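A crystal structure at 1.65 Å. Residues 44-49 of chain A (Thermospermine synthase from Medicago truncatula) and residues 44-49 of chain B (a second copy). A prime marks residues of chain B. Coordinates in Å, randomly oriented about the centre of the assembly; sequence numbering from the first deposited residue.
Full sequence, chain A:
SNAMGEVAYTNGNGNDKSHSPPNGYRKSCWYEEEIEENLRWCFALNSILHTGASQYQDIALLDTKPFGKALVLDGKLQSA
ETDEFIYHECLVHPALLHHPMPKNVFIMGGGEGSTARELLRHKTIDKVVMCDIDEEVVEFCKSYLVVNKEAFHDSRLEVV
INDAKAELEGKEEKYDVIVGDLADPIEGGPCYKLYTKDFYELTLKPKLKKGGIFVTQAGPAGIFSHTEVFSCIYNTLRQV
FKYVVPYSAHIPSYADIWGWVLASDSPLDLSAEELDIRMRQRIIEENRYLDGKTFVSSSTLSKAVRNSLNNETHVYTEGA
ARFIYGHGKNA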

# COMPACT_ATOMS: atom_id res chain seq x y z
N ALA A 44 9.42 0.61 -4.52
CA ALA A 44 9.60 -0.82 -4.77
C ALA A 44 11.05 -1.25 -4.48
O ALA A 44 12.02 -0.50 -4.70
CB ALA A 44 9.18 -1.19 -6.17
N LEU A 45 11.19 -2.45 -3.94
CA LEU A 45 12.45 -3.00 -3.53
C LEU A 45 12.93 -4.13 -4.42
O LEU A 45 12.18 -5.01 -4.82
CB LEU A 45 12.34 -3.57 -2.12
CG LEU A 45 12.01 -2.60 -0.99
CD1 LEU A 45 12.01 -3.44 0.29
CD2 LEU A 45 13.04 -1.48 -0.95
N ASN A 46 14.25 -4.14 -4.65
CA ASN A 46 14.98 -5.30 -5.18
C ASN A 46 15.48 -6.16 -4.06
O ASN A 46 15.40 -7.36 -4.17
CB ASN A 46 16.17 -4.87 -6.02
CG ASN A 46 15.74 -4.23 -7.31
OD1 ASN A 46 14.82 -4.71 -7.99
ND2 ASN A 46 16.41 -3.16 -7.69
N SER A 47 16.04 -5.56 -3.03
CA SER A 47 16.55 -6.32 -1.88
C SER A 47 16.79 -5.46 -0.70
O SER A 47 16.77 -4.24 -0.76
CB SER A 47 17.84 -7.10 -2.24
OG SER A 47 18.87 -6.20 -2.33
N ILE A 48 17.02 -6.12 0.42
CA ILE A 48 17.42 -5.49 1.65
C ILE A 48 18.88 -5.91 1.81
O ILE A 48 19.15 -7.07 2.14
CB ILE A 48 16.48 -5.92 2.79
CG1 ILE A 48 15.06 -5.48 2.44
CG2 ILE A 48 16.95 -5.34 4.11
CD1 ILE A 48 13.97 -6.21 3.18
N LEU A 49 19.82 -5.01 1.50
CA LEU A 49 21.23 -5.37 1.22
C LEU A 49 22.03 -5.63 2.45
O LEU A 49 22.73 -6.66 2.55
CB LEU A 49 21.96 -4.27 0.41
CG LEU A 49 21.63 -4.18 -1.08
CD1 LEU A 49 22.34 -2.97 -1.67
CD2 LEU A 49 22.03 -5.45 -1.81
N ALA B 44 5.02 -8.16 6.67
CA ALA B 44 6.27 -7.44 6.92
C ALA B 44 7.42 -8.37 6.51
O ALA B 44 7.33 -9.60 6.66
CB ALA B 44 6.41 -7.06 8.35
N LEU B 45 8.46 -7.77 5.96
CA LEU B 45 9.57 -8.45 5.35
C LEU B 45 10.85 -8.31 6.18
O LEU B 45 11.24 -7.19 6.53
CB LEU B 45 9.86 -7.85 4.00
CG LEU B 45 9.23 -8.28 2.72
CD1 LEU B 45 9.73 -7.40 1.59
CD2 LEU B 45 9.66 -9.69 2.43
N ASN B 46 11.53 -9.43 6.39
CA ASN B 46 12.92 -9.43 6.91
C ASN B 46 13.90 -9.24 5.75
O ASN B 46 14.82 -8.41 5.79
CB ASN B 46 13.25 -10.75 7.62
CG ASN B 46 12.56 -10.91 8.97
OD1 ASN B 46 12.53 -9.98 9.77
ND2 ASN B 46 12.06 -12.11 9.26
N SER B 47 13.75 -10.04 4.70
CA SER B 47 14.66 -9.91 3.58
C SER B 47 14.09 -10.50 2.32
O SER B 47 13.05 -11.17 2.34
CB SER B 47 16.05 -10.47 3.90
OG SER B 47 16.02 -11.84 3.91
N ILE B 48 14.77 -10.21 1.22
CA ILE B 48 14.45 -10.80 -0.06
C ILE B 48 15.61 -11.70 -0.40
O ILE B 48 16.73 -11.23 -0.70
CB ILE B 48 14.25 -9.72 -1.14
CG1 ILE B 48 13.12 -8.78 -0.69
CG2 ILE B 48 13.96 -10.35 -2.48
CD1 ILE B 48 13.01 -7.48 -1.48
N LEU B 49 15.37 -13.01 -0.28
CA LEU B 49 16.46 -13.98 -0.23
C LEU B 49 17.02 -14.27 -1.59
O LEU B 49 18.24 -14.27 -1.78
CB LEU B 49 16.02 -15.27 0.46
CG LEU B 49 15.68 -15.15 1.95
CD1 LEU B 49 15.06 -16.45 2.44
CD2 LEU B 49 16.91 -14.81 2.80
O HOH W 1 17.28 -8.93 0.78

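Two copies of the same segment of thermospermine synthase meet around a near-twofold arrangement in which each isoleucine reaches across to the backbone of the other chain. In both chains a strand arrives through residues 44 and 45, turns a corner at residue 46 and continues as strand toward residue 49. The backbones come nearest where Ser47 faces Ile48′ (CA to CA 5.3 Å) and Ile48 faces Ser47′ (CA to CA 5.6 Å). No direct hydrogen bond links the two stretches; water 1 joins them instead, accepting from Ile48 N at 2.8 Å and from Ile48′ N at 2.9 Å. The same water lies 3.0 Å from Ile48 O and 2.8 Å from Ile48′ O, so it sits among the main-chain polar atoms of both isoleucines.

The side chains of Ile48 and Ile48′ carry most of the contact. Both point toward the opposite stretch from CA to CB, and both adopt chi1 m (-61° and -58°) with chi2 t (160° and 167°), an extended path along CG1 that sends CD1 out to the partner chain. Ile48′ CD1 lies 3.7 Å from Ser47 CA, 3.6 Å from Asn46 O and 4.0 Å from Leu45 CB, the last an apolar side-chain contact. In return, Ile48 CD1 lies 3.8 Å from Ser47′ CA and 3.5 Å from Asn46′ O. Each methyl therefore rests against the corner of the other chain, in van der Waals contact with the backbone, both at the CA of residue 47 and at the carbonyl oxygen of residue 46; the approach to the carbonyl oxygens is packing, since a methyl group is no conventional donor.

Leu45 and Leu45′ also point toward the partner and are buried, both m,t, although chi1 differs: -63° in Leu45 and -89° in Leu45′. The reciprocal contact is looser, Ile48 CD1 lying 4.4 Å from Leu45′ O, so the symmetry is close but not exact.

Ser47 and Ser47′ direct CB sideways, with chi1 p at 74° in both, and it is the backbone, with CA closest, that meets the isoleucine methyl. Asn46 and Asn46′ turn CB away and share nearly the same rotamer (chi1 -69° and -73°, chi2 -42° and -44°); their amide oxygen and nitrogen atoms are hydrogen-bonded elsewhere in the structure, while their main-chain oxygens meet the isoleucines. Ala44 and Leu49, with their counterparts Ala44′ and Leu49′, make no contact here. The two stretches together bury 275 Å², with isoleucine methyls packed on backbone at the corners and a bridging water between the main chains at residue 48.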